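Local structure of trans-4-hydroxy-L-proline dehydratase (6VXC) at residues Ile106-Met111 / Glu138-Trp143; Lys586-Asp591 / Asn620-Tyr625. The protein catalyses the dehydration of trans-4-hydroxy-L-proline to (S)-1-pyrroline-5-carboxylate, using a glycyl radical, in the anaerobic breakdown of hydroxyproline. All blocks are in the same frame, centred on the assembly; numbering follows the deposited sequence.

In the fold
Contacts 1 and 2 are two separate joints in a largely helical glycyl radical enzyme, both within its pyruvate formate lyase-like portion. In contact 1, which is buried, the loop 106-111, which leads into helix 111-119, packs on the last turns of helix 129-143. In contact 2, partly buried, the end of helix 575-591 meets the loop that follows helix 612-620. They come one after the other along the chain and do not touch: their centres are 53 Å apart and their nearest atoms about 34 Å. The centres lie 26 Å and 36 Å from the centre of the chain, and both contacts are away from the probable active-site residues Cys-454 and Glu-456 and from Gly-785, the site of the glycyl radical in the activated enzyme.

Contact 1: residues Ile106-Met111 / Glu138-Trp143; sequences ICCHTM and EIIPFW
The carbonyl oxygen of His-109 is held by the helix that Ile-140 belongs to: His-135 hydrogen-bonds to it through NE2, while CD1 of Ile-140 merely packs against His-109 O at 3.5 Å. This is loop-on-helix packing, in which the extended approach to helix 111-119, N-capped by Thr-110, runs across the last turns of helix 129-143. No direct hydrogen bond joins the two segments, so they meet through van der Waals contacts, chiefly of sulfur and aliphatic carbon. Cys-108 carries much of it. With SG anti to its own nitrogen (chi1 178°), the thiol rests against the helix between Ile-140 and Trp-143, 3.8 Å from CA of the first and 3.9 Å from CB of the second; the CG2 branch of Ile-139 stands farther off, 4.3 Å from the same SG. The backbone N of Cys-108 is hydrogen-bonded to the side chain of Gln-147, just beyond the helix. The helix is kinked at Pro-141, whose nitrogen makes no bond to the preceding turn, but the turn beneath Cys-108 is closed by Trp-143 N to Ile-139 O at 2.8 Å. The indole of Trp-143 leads away from the loop towards helix 46-58, where NE1 bonds to Thr-52 and the ring meets Tyr-55; only its stem faces the cysteine. On the other flank Ile-140 extends its CG1 branch, with chi2 -178°, alongside the loop. The doubly bent chain of Met-111 crosses this branch at a slant, and its SD comes within 3.7 Å of Ile-140 CD1.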
ATOM      1  N   ILE A 106       2.272 -19.067  -3.346  1.00 15.09           N
ATOM      2  CA  ILE A 106       3.198 -17.949  -3.251  1.00 14.34           C
ATOM      3  C   ILE A 106       4.194 -18.217  -2.134  1.00 14.88           C
ATOM      4  O   ILE A 106       5.404 -18.214  -2.358  1.00 17.29           O
ATOM      5  CB  ILE A 106       2.450 -16.628  -2.999  1.00 14.05           C
ATOM      6  CG1 ILE A 106       1.476 -16.335  -4.143  1.00 13.52           C
ATOM      7  CG2 ILE A 106       3.448 -15.475  -2.816  1.00 12.57           C
ATOM      8  CD1 ILE A 106       0.509 -15.202  -3.818  1.00 14.62           C
ATOM      9  N   CYS A 107       3.689 -18.438  -0.925  1.00 16.03           N
ATOM     10  CA  CYS A 107       4.517 -18.738   0.243  1.00 17.09           C
ATOM     11  C   CYS A 107       3.847 -19.862   1.015  1.00 18.26           C
ATOM     12  O   CYS A 107       2.780 -19.674   1.609  1.00 18.77           O
ATOM     13  CB  CYS A 107       4.724 -17.514   1.141  1.00 19.11           C
ATOM     14  SG  CYS A 107       5.754 -17.871   2.587  1.00 23.86           S
ATOM     15  N   CYS A 108       4.476 -21.024   0.994  1.00 16.59           N
ATOM     16  CA  CYS A 108       4.015 -22.174   1.748  1.00 15.55           C
ATOM     17  C   CYS A 108       4.728 -22.140   3.089  1.00 17.71           C
ATOM     18  O   CYS A 108       5.921 -22.432   3.164  1.00 20.56           O
ATOM     19  CB  CYS A 108       4.314 -23.458   0.984  1.00 19.24           C
ATOM     20  SG  CYS A 108       3.837 -24.923   1.868  1.00 21.29           S
ATOM     21  N   HIS A 109       4.013 -21.762   4.140  1.00 17.64           N
ATOM     22  CA  HIS A 109       4.666 -21.539   5.424  1.00 19.06           C
ATOM     23  C   HIS A 109       5.272 -22.825   5.972  1.00 20.83           C
ATOM     24  O   HIS A 109       4.797 -23.926   5.694  1.00 20.55           O
ATOM     25  CB  HIS A 109       3.674 -20.976   6.441  1.00 19.47           C
ATOM     26  CG  HIS A 109       3.193 -19.604   6.101  1.00 21.58           C
ATOM     27  ND1 HIS A 109       1.905 -19.348   5.688  1.00 22.63           N
ATOM     28  CD2 HIS A 109       3.839 -18.415   6.086  1.00 22.79           C
ATOM     29  CE1 HIS A 109       1.776 -18.058   5.440  1.00 23.94           C
ATOM     30  NE2 HIS A 109       2.935 -17.471   5.670  1.00 21.05           N
ATOM     31  N   THR A 110       6.365 -22.673   6.719  1.00 20.60           N
ATOM     32  CA  THR A 110       6.884 -23.760   7.535  1.00 20.26           C
ATOM     33  C   THR A 110       6.053 -23.886   8.810  1.00 25.05           C
ATOM     34  O   THR A 110       5.330 -22.966   9.209  1.00 21.31           O
ATOM     35  CB  THR A 110       8.347 -23.526   7.914  1.00 17.40           C
ATOM     36  OG1 THR A 110       8.430 -22.403   8.797  1.00 27.18           O
ATOM     37  CG2 THR A 110       9.196 -23.256   6.689  1.00 20.65           C
ATOM     38  N   MET A 111       6.175 -25.042   9.468  1.00 20.48           N
ATOM     39  CA  MET A 111       5.501 -25.199  10.750  1.00 21.51           C
ATOM     40  C   MET A 111       6.033 -24.200  11.768  1.00 23.69           C
ATOM     41  O   MET A 111       5.289 -23.758  12.650  1.00 22.58           O
ATOM     42  CB  MET A 111       5.633 -26.639  11.246  1.00 22.65           C
ATOM     43  CG  MET A 111       5.029 -27.677  10.290  1.00 22.91           C
ATOM     44  SD  MET A 111       3.303 -27.401   9.820  1.00 25.26           S
ATOM     45  CE  MET A 111       2.504 -27.445  11.423  1.00 21.78           C
ATOM     46  N   GLU A 138      -1.446 -31.945   4.415  1.00 22.84           N
ATOM     47  CA  GLU A 138      -1.927 -31.811   3.048  1.00 26.07           C
ATOM     48  C   GLU A 138      -1.212 -30.730   2.249  1.00 25.99           C
ATOM     49  O   GLU A 138      -0.978 -30.914   1.053  1.00 23.66           O
ATOM     50  CB  GLU A 138      -3.429 -31.516   3.036  1.00 25.81           C
ATOM     51  CG  GLU A 138      -4.310 -32.444   3.859  1.00 33.75           C
ATOM     52  CD  GLU A 138      -4.195 -33.906   3.454  1.00 44.64           C
ATOM     53  OE1 GLU A 138      -4.263 -34.770   4.360  1.00 49.38           O
ATOM     54  OE2 GLU A 138      -4.085 -34.195   2.239  1.00 41.99           O
ATOM     55  N   ILE A 139      -0.878 -29.596   2.871  1.00 23.13           N
ATOM     56  CA  ILE A 139      -0.405 -28.421   2.142  1.00 21.99           C
ATOM     57  C   ILE A 139       1.098 -28.472   1.900  1.00 17.10           C
ATOM     58  O   ILE A 139       1.548 -28.344   0.759  1.00 20.75           O
ATOM     59  CB  ILE A 139      -0.786 -27.120   2.880  1.00 18.41           C
ATOM     60  CG1 ILE A 139      -2.297 -27.056   3.118  1.00 18.66           C
ATOM     61  CG2 ILE A 139      -0.339 -25.906   2.066  1.00 16.19           C
ATOM     62  CD1 ILE A 139      -3.124 -27.279   1.880  1.00 22.87           C
ATOM     63  N   ILE A 140       1.885 -28.602   2.971  1.00 17.56           N
ATOM     64  CA  ILE A 140       3.345 -28.595   2.825  1.00 23.19           C
ATOM     65  C   ILE A 140       3.831 -29.674   1.864  1.00 22.12           C
ATOM     66  O   ILE A 140       4.645 -29.361   0.979  1.00 20.70           O
ATOM     67  CB  ILE A 140       4.013 -28.700   4.207  1.00 23.77           C
ATOM     68  CG1 ILE A 140       3.816 -27.400   4.982  1.00 20.46           C
ATOM     69  CG2 ILE A 140       5.488 -29.034   4.076  1.00 22.77           C
ATOM     70  CD1 ILE A 140       4.485 -27.407   6.312  1.00 21.93           C
ATOM     71  N   PRO A 141       3.389 -30.934   1.966  1.00 23.33           N
ATOM     72  CA  PRO A 141       3.898 -31.959   1.047  1.00 20.95           C
ATOM     73  C   PRO A 141       3.649 -31.622  -0.405  1.00 22.42           C
ATOM     74  O   PRO A 141       4.453 -32.007  -1.258  1.00 26.31           O
ATOM     75  CB  PRO A 141       3.146 -33.221   1.486  1.00 21.92           C
ATOM     76  CG  PRO A 141       2.766 -32.962   2.892  1.00 24.19           C
ATOM     77  CD  PRO A 141       2.455 -31.507   2.948  1.00 23.38           C
ATOM     78  N   PHE A 142       2.571 -30.905  -0.723  1.00 21.35           N
ATOM     79  CA  PHE A 142       2.297 -30.574  -2.116  1.00 18.07           C
ATOM     80  C   PHE A 142       2.941 -29.257  -2.550  1.00 18.47           C
ATOM     81  O   PHE A 142       3.503 -29.184  -3.647  1.00 21.40           O
ATOM     82  CB  PHE A 142       0.783 -30.534  -2.355  1.00 19.10           C
ATOM     83  CG  PHE A 142       0.406 -30.337  -3.797  1.00 19.66           C
ATOM     84  CD1 PHE A 142       0.301 -31.417  -4.658  1.00 20.14           C
ATOM     85  CD2 PHE A 142       0.171 -29.069  -4.295  1.00 18.29           C
ATOM     86  CE1 PHE A 142      -0.026 -31.238  -5.987  1.00 19.94           C
ATOM     87  CE2 PHE A 142      -0.161 -28.878  -5.632  1.00 19.96           C
ATOM     88  CZ  PHE A 142      -0.263 -29.968  -6.479  1.00 21.38           C
ATOM     89  N   TRP A 143       2.898 -28.219  -1.713  1.00 19.66           N
ATOM     90  CA  TRP A 143       3.247 -26.871  -2.153  1.00 17.38           C
ATOM     91  C   TRP A 143       4.662 -26.434  -1.804  1.00 16.76           C
ATOM     92  O   TRP A 143       5.148 -25.473  -2.402  1.00 17.97           O
ATOM     93  CB  TRP A 143       2.265 -25.843  -1.575  1.00 16.36           C
ATOM     94  CG  TRP A 143       0.927 -25.958  -2.186  1.00 15.52           C
ATOM     95  CD1 TRP A 143      -0.168 -26.587  -1.661  1.00 16.16           C
ATOM     96  CD2 TRP A 143       0.528 -25.456  -3.461  1.00 14.15           C
ATOM     97  NE1 TRP A 143      -1.220 -26.498  -2.528  1.00 13.42           N
ATOM     98  CE2 TRP A 143      -0.823 -25.808  -3.641  1.00 13.52           C
ATOM     99  CE3 TRP A 143       1.179 -24.735  -4.465  1.00 14.67           C
ATOM    100  CZ2 TRP A 143      -1.532 -25.465  -4.781  1.00 14.63           C
ATOM    101  CZ3 TRP A 143       0.477 -24.401  -5.599  1.00 13.39           C
ATOM    102  CH2 TRP A 143      -0.863 -24.768  -5.750  1.00 16.74           C
TER

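Contact 2: residues Lys586-Asp591 / Asn620-Tyr625; sequences KYNVFD and NKTPKY
The last turn of helix 575-591 passes the loop after helix 612-620 with Tyr-587 CA 7.0 Å from Thr-622 CA, and it widens here into a pi-type turn closed by the bond from Asp-591 N to Lys-586 O. Tyr-587, its CG anti to the backbone nitrogen (chi1 -173°), reaches out from the helix to Pro-623 in a CH-pi contact. Pro-623 CD sits over the middle of one ring face, 3.6 Å from the centroid of the Tyr-587 ring, and the two side chains cross at roughly a right angle. Tyr-631 and Thr-583 also touch the proline, which is thereby wedged among helices 575-591 and 630-647. Next to this apolar pair, Asn-588 and Thr-622 approach from opposite directions. Asn-588 ND2 donates to Thr-622 OG1 at 3.0 Å in a nearly straight bond (170°) with the hydroxyl lying almost in the amide plane. ND2 also bonds to Ala-584 O, one turn back in its own helix, which helps to fix the rotation of the amide. Thr-622 OG1 in turn bonds to Leu-617 O, in the final turns of helix 612-620. Two waters extend the network. One gives a hydrogen bond to Asn-588 OD1 at 2.6 Å and another to Lys-621 O at 3.0 Å; the second water gives one to Lys-621 O at 2.8 Å and is bonded to Tyr-587 OH. Both waters lie in the plane of the tyrosine ring, at its edge. Since Leu-617 O can only accept, the threonine hydroxyl must donate there while receiving the amide hydrogen, and this single OG1 relays a bond from one helix end to the other.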
ATOM      1  N   LYS A 586      29.832  17.655   4.414  1.00 10.59           N
ATOM      2  CA  LYS A 586      30.255  18.805   3.627  1.00 13.19           C
ATOM      3  C   LYS A 586      30.573  19.998   4.522  1.00 16.61           C
ATOM      4  O   LYS A 586      31.617  20.642   4.371  1.00 15.80           O
ATOM      5  CB  LYS A 586      29.167  19.175   2.628  1.00 12.33           C
ATOM      6  CG  LYS A 586      29.510  20.358   1.752  1.00 18.14           C
ATOM      7  CD  LYS A 586      28.328  20.647   0.852  1.00 19.69           C
ATOM      8  CE  LYS A 586      28.678  21.602  -0.236  1.00 27.29           C
ATOM      9  NZ  LYS A 586      27.499  21.759  -1.137  1.00 34.81           N
ATOM     10  N   TYR A 587      29.691  20.279   5.485  1.00 14.50           N
ATOM     11  CA  TYR A 587      29.841  21.460   6.329  1.00 10.96           C
ATOM     12  C   TYR A 587      31.045  21.332   7.253  1.00 13.68           C
ATOM     13  O   TYR A 587      31.875  22.245   7.331  1.00 15.15           O
ATOM     14  CB  TYR A 587      28.551  21.675   7.138  1.00 12.59           C
ATOM     15  CG  TYR A 587      28.490  22.954   7.953  1.00 12.55           C
ATOM     16  CD1 TYR A 587      28.110  24.149   7.366  1.00 13.46           C
ATOM     17  CD2 TYR A 587      28.774  22.955   9.314  1.00 11.94           C
ATOM     18  CE1 TYR A 587      28.032  25.324   8.100  1.00 15.47           C
ATOM     19  CE2 TYR A 587      28.705  24.144  10.069  1.00 15.55           C
ATOM     20  CZ  TYR A 587      28.327  25.322   9.449  1.00 14.89           C
ATOM     21  OH  TYR A 587      28.247  26.499  10.154  1.00 15.77           O
ATOM     22  N   ASN A 588      31.166  20.196   7.941  1.00 13.19           N
ATOM     23  CA  ASN A 588      32.170  20.047   8.984  1.00 13.44           C
ATOM     24  C   ASN A 588      33.523  19.568   8.462  1.00 13.96           C
ATOM     25  O   ASN A 588      34.558  20.057   8.925  1.00 15.21           O
ATOM     26  CB  ASN A 588      31.666  19.087  10.061  1.00 13.37           C
ATOM     27  CG  ASN A 588      30.525  19.675  10.867  1.00 13.87           C
ATOM     28  OD1 ASN A 588      30.738  20.555  11.705  1.00 14.89           O
ATOM     29  ND2 ASN A 588      29.304  19.193  10.615  1.00 10.77           N
ATOM     30  N   VAL A 589      33.548  18.655   7.493  1.00 12.37           N
ATOM     31  CA  VAL A 589      34.818  18.111   7.008  1.00 13.56           C
ATOM     32  C   VAL A 589      35.425  18.992   5.921  1.00 15.52           C
ATOM     33  O   VAL A 589      36.606  19.337   5.982  1.00 16.42           O
ATOM     34  CB  VAL A 589      34.639  16.664   6.503  1.00 14.99           C
ATOM     35  CG1 VAL A 589      35.958  16.157   5.928  1.00 14.33           C
ATOM     36  CG2 VAL A 589      34.146  15.755   7.611  1.00 16.16           C
ATOM     37  N   PHE A 590      34.645  19.395   4.923  1.00 15.31           N
ATOM     38  CA  PHE A 590      35.219  20.050   3.755  1.00 19.13           C
ATOM     39  C   PHE A 590      35.090  21.567   3.756  1.00 18.23           C
ATOM     40  O   PHE A 590      35.999  22.237   3.257  1.00 20.36           O
ATOM     41  CB  PHE A 590      34.600  19.477   2.475  1.00 12.82           C
ATOM     42  CG  PHE A 590      34.966  18.048   2.232  1.00 15.20           C
ATOM     43  CD1 PHE A 590      36.218  17.716   1.724  1.00 15.30           C
ATOM     44  CD2 PHE A 590      34.085  17.029   2.542  1.00 15.63           C
ATOM     45  CE1 PHE A 590      36.566  16.397   1.508  1.00 14.70           C
ATOM     46  CE2 PHE A 590      34.415  15.704   2.333  1.00 16.80           C
ATOM     47  CZ  PHE A 590      35.666  15.383   1.820  1.00 16.84           C
ATOM     48  N   ASP A 591      34.011  22.138   4.298  1.00 14.72           N
ATOM     49  CA  ASP A 591      33.832  23.598   4.254  1.00 16.78           C
ATOM     50  C   ASP A 591      34.471  24.261   5.474  1.00 19.25           C
ATOM     51  O   ASP A 591      35.456  24.989   5.342  1.00 18.49           O
ATOM     52  CB  ASP A 591      32.353  23.985   4.126  1.00 19.24           C
ATOM     53  CG  ASP A 591      31.828  23.898   2.685  1.00 29.50           C
ATOM     54  OD1 ASP A 591      32.618  23.587   1.754  1.00 29.43           O
ATOM     55  OD2 ASP A 591      30.616  24.162   2.473  1.00 30.14           O
ATOM     56  N   ASN A 620      23.804  19.740  16.436  1.00 14.52           N
ATOM     57  CA  ASN A 620      23.304  21.020  16.906  1.00 14.49           C
ATOM     58  C   ASN A 620      23.950  22.239  16.264  1.00 18.58           C
ATOM     59  O   ASN A 620      23.438  23.348  16.446  1.00 20.94           O
ATOM     60  CB  ASN A 620      23.470  21.114  18.430  1.00 18.23           C
ATOM     61  CG  ASN A 620      22.803  19.959  19.147  1.00 17.78           C
ATOM     62  OD1 ASN A 620      21.657  19.641  18.879  1.00 19.11           O
ATOM     63  ND2 ASN A 620      23.536  19.309  20.046  1.00 21.65           N
ATOM     64  N   LYS A 621      25.061  22.096  15.553  1.00 17.46           N
ATOM     65  CA  LYS A 621      25.700  23.257  14.946  1.00 17.00           C
ATOM     66  C   LYS A 621      25.874  23.101  13.437  1.00 17.78           C
ATOM     67  O   LYS A 621      26.778  23.696  12.849  1.00 15.19           O
ATOM     68  CB  LYS A 621      27.033  23.588  15.628  1.00 19.15           C
ATOM     69  CG  LYS A 621      26.923  24.220  17.036  1.00 28.12           C
ATOM     70  CD  LYS A 621      27.021  23.230  18.181  1.00 32.95           C
ATOM     71  CE  LYS A 621      27.367  23.942  19.517  1.00 33.86           C
ATOM     72  NZ  LYS A 621      26.270  24.770  20.081  1.00 34.50           N
ATOM     73  N   THR A 622      24.979  22.344  12.794  1.00 16.67           N
ATOM     74  CA  THR A 622      25.093  22.020  11.382  1.00 14.63           C
ATOM     75  C   THR A 622      23.752  22.223  10.685  1.00 13.99           C
ATOM     76  O   THR A 622      22.697  21.940  11.263  1.00 14.89           O
ATOM     77  CB  THR A 622      25.577  20.569  11.202  1.00 14.50           C
ATOM     78  OG1 THR A 622      26.857  20.407  11.825  1.00 14.17           O
ATOM     79  CG2 THR A 622      25.674  20.180   9.707  1.00 12.45           C
ATOM     80  N   PRO A 623      23.758  22.733   9.456  1.00 16.57           N
ATOM     81  CA  PRO A 623      22.495  22.928   8.736  1.00 13.19           C
ATOM     82  C   PRO A 623      21.724  21.619   8.595  1.00 13.18           C
ATOM     83  O   PRO A 623      22.306  20.534   8.547  1.00 14.86           O
ATOM     84  CB  PRO A 623      22.949  23.467   7.373  1.00 11.12           C
ATOM     85  CG  PRO A 623      24.268  24.046   7.614  1.00 12.26           C
ATOM     86  CD  PRO A 623      24.915  23.185   8.662  1.00 12.76           C
ATOM     87  N   LYS A 624      20.394  21.733   8.539  1.00 12.52           N
ATOM     88  CA  LYS A 624      19.496  20.582   8.526  1.00 10.23           C
ATOM     89  C   LYS A 624      18.386  20.742   7.490  1.00 11.30           C
ATOM     90  O   LYS A 624      17.806  21.820   7.330  1.00 13.06           O
ATOM     91  CB  LYS A 624      18.852  20.366   9.903  1.00 12.86           C
ATOM     92  CG  LYS A 624      19.816  20.031  11.063  1.00 12.83           C
ATOM     93  CD  LYS A 624      20.414  18.652  10.955  1.00 12.20           C
ATOM     94  CE  LYS A 624      21.384  18.365  12.117  1.00 10.84           C
ATOM     95  NZ  LYS A 624      22.068  17.061  11.916  1.00 12.56           N
ATOM     96  N   TYR A 625      18.047  19.638   6.840  1.00 10.90           N
ATOM     97  CA  TYR A 625      16.905  19.594   5.943  1.00  8.31           C
ATOM     98  C   TYR A 625      15.605  19.873   6.697  1.00 10.77           C
ATOM     99  O   TYR A 625      15.420  19.434   7.831  1.00 11.23           O
ATOM    100  CB  TYR A 625      16.871  18.217   5.289  1.00 11.20           C
ATOM    101  CG  TYR A 625      15.611  17.848   4.570  1.00  9.62           C
ATOM    102  CD1 TYR A 625      15.256  18.483   3.385  1.00  9.58           C
ATOM    103  CD2 TYR A 625      14.798  16.839   5.055  1.00  9.76           C
ATOM    104  CE1 TYR A 625      14.126  18.131   2.707  1.00 10.49           C
ATOM    105  CE2 TYR A 625      13.652  16.447   4.363  1.00  9.46           C
ATOM    106  CZ  TYR A 625      13.318  17.114   3.197  1.00 11.84           C
ATOM    107  OH  TYR A 625      12.177  16.780   2.506  1.00 12.62           O
TER
HETATM  108  O   HOH W   1      28.469  25.929  12.985  1.00 28.12           O
HETATM  109  O   HOH W   2      29.428  22.348  13.103  1.00 13.71           O